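Local coordinates for secreted protein (Streptomyces lividans TK24, PDB 5LXZ), which is a secreted copper metalloradical protein of the AA5 (galactose oxidase-like) family and is probably an oxidase acting on carbohydrate-type substrates, at residues A[127-132]-A[145-150]; A[296-301]-A[314-319]; A[347-352]-A[365-370]. The protein carries 1 engineered substitution. All blocks are in the same frame, centred on the assembly; numbering follows the deposited sequence.

In the fold
Contacts 2 and 3 lie buried in two successive four-stranded sheets of the kelch beta-propeller, their centres about 11 Å apart; contact 1 lies at the surface of the GlxA beta-barrel domain, its centre about 31 Å from that of contact 2. In contacts 2 and 3 a loop leading into the first strand meets the chain at or just past the end of the second, and the two touch through Asn315 and Thr351. Their chemistry differs: contact 2 is rich in hydrogen bonds and lies beside a copper site, contact 3 has none between its segments, and contact 1 relies on a short antiparallel pairing with a water bridging two carbonyls beside it.

Contact 1: A[127-132]-A[145-150]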
loop_
_atom_site.group_PDB
_atom_site.type_symbol
_atom_site.label_atom_id
_atom_site.label_comp_id
_atom_site.label_asym_id
_atom_site.label_seq_id
_atom_site.Cartn_x
_atom_site.Cartn_y
_atom_site.Cartn_z
ATOM N N LEU A 127 -31.868 3.527 20.888
ATOM C CA LEU A 127 -32.107 4.712 20.137
ATOM C C LEU A 127 -33.099 4.352 19.041
ATOM O O LEU A 127 -32.803 3.490 18.211
ATOM C CB LEU A 127 -30.796 5.218 19.519
ATOM C CG LEU A 127 -29.680 5.446 20.537
ATOM C CD1 LEU A 127 -28.389 5.799 19.810
ATOM C CD2 LEU A 127 -30.038 6.538 21.537
ATOM N N PRO A 128 -34.262 5.017 19.014
ATOM C CA PRO A 128 -35.217 4.701 17.959
ATOM C C PRO A 128 -34.769 5.002 16.549
ATOM O O PRO A 128 -33.872 5.838 16.302
ATOM C CB PRO A 128 -36.424 5.621 18.280
ATOM C CG PRO A 128 -35.864 6.721 19.118
ATOM C CD PRO A 128 -34.683 6.162 19.850
ATOM N N ALA A 129 -35.469 4.415 15.594
ATOM C CA ALA A 129 -35.366 4.884 14.243
ATOM C C ALA A 129 -35.611 6.374 14.172
ATOM O O ALA A 129 -36.505 6.924 14.855
ATOM C CB ALA A 129 -36.364 4.163 13.340
ATOM N N GLY A 130 -34.871 7.030 13.300
ATOM C CA GLY A 130 -34.970 8.457 13.124
ATOM C C GLY A 130 -34.114 9.240 14.110
ATOM O O GLY A 130 -34.178 10.465 14.132
ATOM N N THR A 131 -33.264 8.541 14.857
ATOM C CA THR A 131 -32.268 9.212 15.703
ATOM C C THR A 131 -31.265 9.931 14.796
ATOM O O THR A 131 -30.774 9.351 13.821
ATOM C CB THR A 131 -31.577 8.214 16.632
ATOM O OG1 THR A 131 -32.525 7.696 17.568
ATOM C CG2 THR A 131 -30.405 8.833 17.436
ATOM N N LYS A 132 -30.961 11.176 15.172
ATOM C CA LYS A 132 -30.021 12.025 14.448
ATOM C C LYS A 132 -28.678 12.007 15.138
ATOM O O LYS A 132 -28.601 12.098 16.365
ATOM C CB LYS A 132 -30.523 13.443 14.409
ATOM C CG LYS A 132 -31.654 13.666 13.426
ATOM C CD LYS A 132 -32.224 15.065 13.515
ATOM C CE LYS A 132 -33.256 15.308 12.420
ATOM N NZ LYS A 132 -33.486 16.772 12.312
ATOM N N LYS A 145 -32.308 4.380 10.298
ATOM C CA LYS A 145 -33.549 3.888 9.674
ATOM C C LYS A 145 -34.254 2.812 10.498
ATOM O O LYS A 145 -35.447 2.520 10.296
ATOM C CB LYS A 145 -33.242 3.373 8.262
ATOM C CG LYS A 145 -32.691 4.430 7.311
ATOM C CD LYS A 145 -33.710 5.510 7.007
ATOM C CE LYS A 145 -33.151 6.529 6.028
ATOM N NZ LYS A 145 -34.074 7.676 5.897
ATOM N N ASP A 146 -33.533 2.243 11.436
ATOM C CA ASP A 146 -34.013 1.263 12.360
ATOM C C ASP A 146 -33.579 1.625 13.760
ATOM O O ASP A 146 -32.586 2.328 13.963
ATOM C CB ASP A 146 -33.427 -0.121 12.047
ATOM C CG ASP A 146 -34.264 -0.904 11.059
ATOM O OD1 ASP A 146 -35.515 -0.766 11.076
ATOM O OD2 ASP A 146 -33.652 -1.647 10.272
ATOM N N PRO A 147 -34.270 1.077 14.757
ATOM C CA PRO A 147 -33.806 1.194 16.133
ATOM C C PRO A 147 -32.552 0.390 16.358
ATOM O O PRO A 147 -32.268 -0.571 15.607
ATOM C CB PRO A 147 -34.976 0.626 16.961
ATOM C CG PRO A 147 -35.626 -0.314 16.024
ATOM C CD PRO A 147 -35.525 0.293 14.668
ATOM N N VAL A 148 -31.785 0.795 17.368
ATOM C CA VAL A 148 -30.610 0.073 17.783
ATOM C C VAL A 148 -30.561 -0.049 19.289
ATOM O O VAL A 148 -30.794 0.943 20.026
ATOM C CB VAL A 148 -29.285 0.704 17.263
ATOM C CG1 VAL A 148 -29.100 2.143 17.753
ATOM C CG2 VAL A 148 -28.074 -0.185 17.619
ATOM N N LEU A 149 -30.228 -1.259 19.711
ATOM C CA LEU A 149 -30.053 -1.621 21.088
ATOM C C LEU A 149 -28.573 -1.618 21.373
ATOM O O LEU A 149 -27.831 -2.455 20.853
ATOM C CB LEU A 149 -30.610 -3.020 21.341
ATOM C CG LEU A 149 -30.316 -3.576 22.734
ATOM C CD1 LEU A 149 -31.090 -2.732 23.736
ATOM C CD2 LEU A 149 -30.710 -5.047 22.825
ATOM N N VAL A 150 -28.136 -0.672 22.195
ATOM C CA VAL A 150 -26.747 -0.569 22.549
ATOM C C VAL A 150 -26.607 -1.159 23.929
ATOM O O VAL A 150 -27.215 -0.633 24.869
ATOM C CB VAL A 150 -26.256 0.896 22.575
ATOM C CG1 VAL A 150 -24.732 0.904 22.677
ATOM C CG2 VAL A 150 -26.747 1.668 21.368
HETATM O O HOH W 1 -31.397 4.045 15.721
#
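Lys145 meets the opposing turn through its backbone, its carbonyl O lying 3.6 Å from Ala129 CB, while its side chain runs off to a long, weak ion pair with Glu177. At Asp146 the backbone again does the work: its O is hydrogen-bonded to a water at 2.7 Å, and the same water binds Leu127 O at 2.9 Å, bridging the two segments. Pro147 crosses at the level of Pro128 and Ala129, its CA 3.3 Å from Leu127 O in a bent CA-H...O contact (134° at the hydrogen). The segment it faces forms a type II beta turn, Pro128 to Thr131, within the GlxA beta-barrel domain; Pro128 O takes both Thr131 N and Thr131 OG1, the hydroxyl on a lone pair at 2.6 Å. Gly130 holds the third turn position. Val148 starts the strand and pairs with Leu127 in both directions: Val148 N to Leu127 O at 3.0 Å and Leu127 N to Val148 O at 2.9 Å. Its CG1 occupies the crowded place between backbone N and carbonyl carbon (chi1 60°), where it touches Leu127 CB at 3.9 Å. Val150 continues the pairing by a backbone bond with Ile125, its side chain resting on Val116.

Contact 2: A[296-301]-A[314-319]; sequences PTYPAL and ANAGYG
Gly317 O is the most heavily used acceptor between 296-301 and 314-319, taking two donors from one residue. Thr297 N approaches in the carbonyl plane at 2.9 Å, and Thr297 OG1 comes in at 2.8 Å from above that plane. The hydroxyl gets there because chi1 of 66° puts OG1 between the backbone N and the carbonyl carbon; CG2, beside the N, then lies against Tyr318 CD2, and OG1 sits at the edge of the same ring. A valine here would lack the hydroxyl, so that Gly317 O would probably be held less firmly, by the backbone N-H alone of the two donors. Thr297 O in turn accepts Ala316 N at 2.9 Å, nearly straight at 172° though well out of the carbonyl plane. Farther along, Ala300 N donates to Ala314 O at 3.0 Å, and the methyls of these two alanines touch. Asn315 has both ends of its amide engaged: OD1 receives a weak bond from Gly317 N at 2.8 Å, closing an Asx turn, and ND2 donates to Gly313 O. The Pro296 and Asn315 side chains cross at about a right angle, Pro296 CG 3.4 Å from Asn315 CG. Tyr298 offers its ring edge to Ala316, CD2 lying 3.8 Å from Ala316 CB, and its OH bonds to Thr81 O. Its ring stacks on Tyr248 and meets His548, both copper ligands, with the metal about 6 Å from the side chain. Joining the approach to strand 301-303 with the exit from strand 309-311, the contact extends a kelch beta-propeller hairpin into the second shell of a galactose oxidase-like copper site.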
loop_
_atom_site.group_PDB
_atom_site.type_symbol
_atom_site.label_atom_id
_atom_site.label_comp_id
_atom_site.label_asym_id
_atom_site.label_seq_id
_atom_site.Cartn_x
_atom_site.Cartn_y
_atom_site.Cartn_z
ATOM N N PRO A 296 -3.709 6.454 9.874
ATOM C CA PRO A 296 -4.666 5.872 8.953
ATOM C C PRO A 296 -4.170 4.557 8.388
ATOM O O PRO A 296 -3.030 4.201 8.665
ATOM C CB PRO A 296 -4.764 6.907 7.824
ATOM C CG PRO A 296 -3.541 7.728 7.961
ATOM C CD PRO A 296 -3.127 7.713 9.380
ATOM N N THR A 297 -4.965 3.904 7.572
ATOM C CA THR A 297 -4.594 2.595 7.020
ATOM C C THR A 297 -3.550 2.713 5.938
ATOM O O THR A 297 -3.335 3.770 5.357
ATOM C CB THR A 297 -5.819 1.862 6.460
ATOM O OG1 THR A 297 -6.322 2.573 5.322
ATOM C CG2 THR A 297 -6.857 1.663 7.523
ATOM N N TYR A 298 -2.852 1.612 5.683
ATOM C CA TYR A 298 -1.707 1.552 4.788
ATOM C C TYR A 298 -0.830 2.802 4.883
ATOM O O TYR A 298 -0.472 3.409 3.840
ATOM C CB TYR A 298 -2.105 1.243 3.335
ATOM C CG TYR A 298 -2.609 -0.153 3.091
ATOM C CD1 TYR A 298 -1.897 -1.252 3.521
ATOM C CD2 TYR A 298 -3.791 -0.391 2.386
ATOM C CE1 TYR A 298 -2.342 -2.530 3.281
ATOM C CE2 TYR A 298 -4.257 -1.663 2.157
ATOM C CZ TYR A 298 -3.526 -2.740 2.567
ATOM O OH TYR A 298 -4.026 -4.000 2.289
ATOM N N PRO A 299 -0.405 3.181 6.085
ATOM C CA PRO A 299 0.517 4.310 6.172
ATOM C C PRO A 299 1.821 3.977 5.503
ATOM O O PRO A 299 2.360 2.906 5.673
ATOM C CB PRO A 299 0.705 4.540 7.665
ATOM C CG PRO A 299 0.460 3.152 8.236
ATOM C CD PRO A 299 -0.593 2.510 7.392
ATOM N N ALA A 300 2.360 4.890 4.706
ATOM C CA ALA A 300 3.624 4.646 4.035
ATOM C C ALA A 300 4.783 4.879 4.986
ATOM O O ALA A 300 5.172 6.018 5.213
ATOM C CB ALA A 300 3.736 5.533 2.812
ATOM N N LEU A 301 5.310 3.787 5.544
ATOM C CA LEU A 301 6.290 3.822 6.629
ATOM C C LEU A 301 7.584 3.157 6.158
ATOM O O LEU A 301 7.592 1.957 5.891
ATOM C CB LEU A 301 5.768 3.068 7.839
ATOM C CG LEU A 301 4.471 3.595 8.440
ATOM C CD1 LEU A 301 4.012 2.681 9.577
ATOM C CD2 LEU A 301 4.628 5.008 8.973
ATOM N N ALA A 314 1.399 9.469 3.015
ATOM C CA ALA A 314 0.549 8.709 2.089
ATOM C C ALA A 314 -0.129 7.590 2.840
ATOM O O ALA A 314 0.484 6.978 3.738
ATOM C CB ALA A 314 1.366 8.140 0.935
ATOM N N ASN A 315 -1.390 7.344 2.529
ATOM C CA ASN A 315 -2.182 6.362 3.276
ATOM C C ASN A 315 -3.440 6.045 2.498
ATOM O O ASN A 315 -3.742 6.730 1.554
ATOM C CB ASN A 315 -2.583 6.922 4.661
ATOM C CG ASN A 315 -3.574 8.067 4.577
ATOM O OD1 ASN A 315 -4.763 7.849 4.630
ATOM N ND2 ASN A 315 -3.082 9.284 4.364
ATOM N N ALA A 316 -4.133 4.998 2.894
ATOM C CA ALA A 316 -5.347 4.532 2.203
ATOM C C ALA A 316 -6.624 5.004 2.878
ATOM O O ALA A 316 -7.726 4.629 2.444
ATOM C CB ALA A 316 -5.336 3.016 2.055
ATOM N N GLY A 317 -6.494 5.842 3.889
ATOM C CA GLY A 317 -7.621 6.472 4.555
ATOM C C GLY A 317 -8.094 5.777 5.813
ATOM O O GLY A 317 -7.406 4.922 6.375
ATOM N N TYR A 318 -9.274 6.188 6.276
ATOM C CA TYR A 318 -9.866 5.803 7.558
ATOM C C TYR A 318 -9.226 6.518 8.732
ATOM O O TYR A 318 -8.110 7.040 8.644
ATOM C CB TYR A 318 -9.925 4.289 7.787
ATOM C CG TYR A 318 -10.765 3.576 6.767
ATOM C CD1 TYR A 318 -12.146 3.555 6.901
ATOM C CD2 TYR A 318 -10.200 2.932 5.672
ATOM C CE1 TYR A 318 -12.944 2.924 5.971
ATOM C CE2 TYR A 318 -10.992 2.276 4.744
ATOM C CZ TYR A 318 -12.373 2.314 4.895
ATOM O OH TYR A 318 -13.194 1.672 3.959
ATOM N N GLY A 319 -9.931 6.526 9.841
ATOM C CA GLY A 319 -9.542 7.297 10.984
ATOM C C GLY A 319 -9.803 8.765 10.825
ATOM O O GLY A 319 -10.251 9.247 9.766
#

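Contact 3: A[347-352]-A[365-370]; sequences NMLETA and YMVIGG
In the kelch beta-propeller, 347-352 is the loop, ending in a turn, that leads into strand 353-356, and 365-370 is the neighbouring strand with its glycine exit. No hydrogen bond joins the two segments; apolar contacts and backbone packing do, with side-chain torsions setting which methyls meet. The type II beta turn from Leu349 to Ala352 has Thr351 in its third position, with a positive phi of 71° that is unusual for a branched residue. Leu349 sets off away from the strand, but with CG anti to its carbonyl carbon (chi1 -72°) the end swings back, and CD2 touches Val367 CG1 at 3.9 Å. Val367 has CG1 anti to its backbone N, and the two side chains cross at about a right angle. The same CG1 reaches Ala352 CB at 4.0 Å, so one methyl meets both residues. Ala352 CB also lies 3.4 Å from Gly369 O, with Ile368 O as near. Met348, extended beyond CG, leads away and leaves its CB over the backbone of Gly370. Glu350, buried, starts away from 365-370; its OE2 forms a salt bridge with Arg325 and OE1 accepts Gly374 N. The Thr351 hydroxyl sits between backbone N and carbonyl carbon, where OG1 donates to Glu350 O at 2.6 Å and also bonds to Arg406. Arg384 satisfies Met348 O and Gly369 O, two acceptors that stand 3.4 Å apart. Gly370 packs with no side chain against the Met348 carbonyl: Gly370 CA lies 3.4 Å from Met348 O, in a CA-H...O contact of 144° at the hydrogen.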
loop_
_atom_site.group_PDB
_atom_site.type_symbol
_atom_site.label_atom_id
_atom_site.label_comp_id
_atom_site.label_asym_id
_atom_site.label_seq_id
_atom_site.Cartn_x
_atom_site.Cartn_y
_atom_site.Cartn_z
ATOM N N ASN A 347 -3.725 17.969 1.992
ATOM C CA ASN A 347 -5.081 17.506 1.986
ATOM C C ASN A 347 -5.400 16.463 0.915
ATOM O O ASN A 347 -6.553 16.069 0.755
ATOM C CB ASN A 347 -6.022 18.716 1.856
ATOM C CG ASN A 347 -5.819 19.503 0.562
ATOM O OD1 ASN A 347 -4.758 19.518 -0.038
ATOM N ND2 ASN A 347 -6.893 20.162 0.132
ATOM N N MET A 348 -4.363 16.029 0.177
ATOM C CA MET A 348 -4.490 15.068 -0.946
ATOM C C MET A 348 -3.408 14.029 -0.824
ATOM O O MET A 348 -2.653 13.815 -1.778
ATOM C CB MET A 348 -4.421 15.755 -2.297
ATOM C CG MET A 348 -5.423 16.874 -2.401
ATOM S SD MET A 348 -5.392 17.539 -4.093
ATOM C CE MET A 348 -5.837 19.241 -3.827
ATOM N N LEU A 349 -3.321 13.402 0.358
ATOM C CA LEU A 349 -2.333 12.352 0.576
ATOM C C LEU A 349 -2.932 10.959 0.554
ATOM O O LEU A 349 -2.176 9.982 0.381
ATOM C CB LEU A 349 -1.648 12.592 1.912
ATOM C CG LEU A 349 -0.693 13.787 1.910
ATOM C CD1 LEU A 349 -0.224 14.090 3.345
ATOM C CD2 LEU A 349 0.499 13.468 1.020
ATOM N N GLU A 350 -4.245 10.812 0.662
ATOM C CA GLU A 350 -4.837 9.495 0.490
ATOM C C GLU A 350 -4.653 9.028 -0.931
ATOM O O GLU A 350 -4.890 9.780 -1.882
ATOM C CB GLU A 350 -6.332 9.523 0.819
ATOM C CG GLU A 350 -6.588 9.684 2.326
ATOM C CD GLU A 350 -8.026 9.429 2.772
ATOM O OE1 GLU A 350 -8.849 8.910 1.968
ATOM O OE2 GLU A 350 -8.322 9.734 3.960
ATOM N N THR A 351 -4.234 7.777 -1.120
ATOM C CA THR A 351 -4.064 7.182 -2.455
ATOM C C THR A 351 -2.863 7.749 -3.231
ATOM O O THR A 351 -2.751 7.522 -4.435
ATOM C CB THR A 351 -5.373 7.142 -3.288
ATOM O OG1 THR A 351 -5.654 8.418 -3.916
ATOM C CG2 THR A 351 -6.529 6.708 -2.448
ATOM N N ALA A 352 -1.970 8.475 -2.570
ATOM C CA ALA A 352 -0.706 8.876 -3.134
ATOM C C ALA A 352 0.290 7.723 -3.091
ATOM O O ALA A 352 0.174 6.843 -2.227
ATOM C CB ALA A 352 -0.152 10.035 -2.353
ATOM N N TYR A 365 12.823 11.018 -0.374
ATOM C CA TYR A 365 11.521 10.342 -0.524
ATOM C C TYR A 365 10.624 11.196 -1.365
ATOM O O TYR A 365 10.596 12.400 -1.153
ATOM C CB TYR A 365 10.886 10.116 0.839
ATOM C CG TYR A 365 11.554 9.106 1.686
ATOM C CD1 TYR A 365 12.659 9.421 2.447
ATOM C CD2 TYR A 365 11.125 7.800 1.683
ATOM C CE1 TYR A 365 13.286 8.461 3.226
ATOM C CE2 TYR A 365 11.772 6.843 2.430
ATOM C CZ TYR A 365 12.828 7.173 3.195
ATOM O OH TYR A 365 13.468 6.213 3.977
ATOM N N MET A 366 9.907 10.598 -2.291
ATOM C CA MET A 366 8.971 11.307 -3.154
ATOM C C MET A 366 7.573 10.781 -2.950
ATOM O O MET A 366 7.341 9.572 -2.967
ATOM C CB MET A 366 9.387 11.177 -4.592
ATOM C CG MET A 366 8.419 11.870 -5.534
ATOM S SD MET A 366 8.708 11.509 -7.286
ATOM C CE MET A 366 9.901 12.734 -7.480
ATOM N N VAL A 367 6.632 11.698 -2.708
ATOM C CA VAL A 367 5.213 11.443 -2.615
ATOM C C VAL A 367 4.545 11.969 -3.902
ATOM O O VAL A 367 4.866 13.076 -4.337
ATOM C CB VAL A 367 4.628 12.098 -1.365
ATOM C CG1 VAL A 367 3.145 11.983 -1.366
ATOM C CG2 VAL A 367 5.207 11.501 -0.091
ATOM N N ILE A 368 3.746 11.129 -4.510
ATOM C CA ILE A 368 3.262 11.352 -5.853
ATOM C C ILE A 368 1.743 11.306 -5.873
ATOM O O ILE A 368 1.143 10.306 -5.507
ATOM C CB ILE A 368 3.780 10.242 -6.815
ATOM C CG1 ILE A 368 5.273 10.079 -6.717
ATOM C CG2 ILE A 368 3.357 10.512 -8.251
ATOM C CD1 ILE A 368 5.816 8.803 -7.291
ATOM N N GLY A 369 1.115 12.364 -6.357
ATOM C CA GLY A 369 -0.300 12.391 -6.577
ATOM C C GLY A 369 -1.089 12.297 -5.269
ATOM O O GLY A 369 -0.622 12.790 -4.242
ATOM N N GLY A 370 -2.235 11.626 -5.331
ATOM C CA GLY A 370 -3.138 11.537 -4.217
ATOM C C GLY A 370 -4.441 12.247 -4.447
ATOM O O GLY A 370 -4.639 12.925 -5.448
#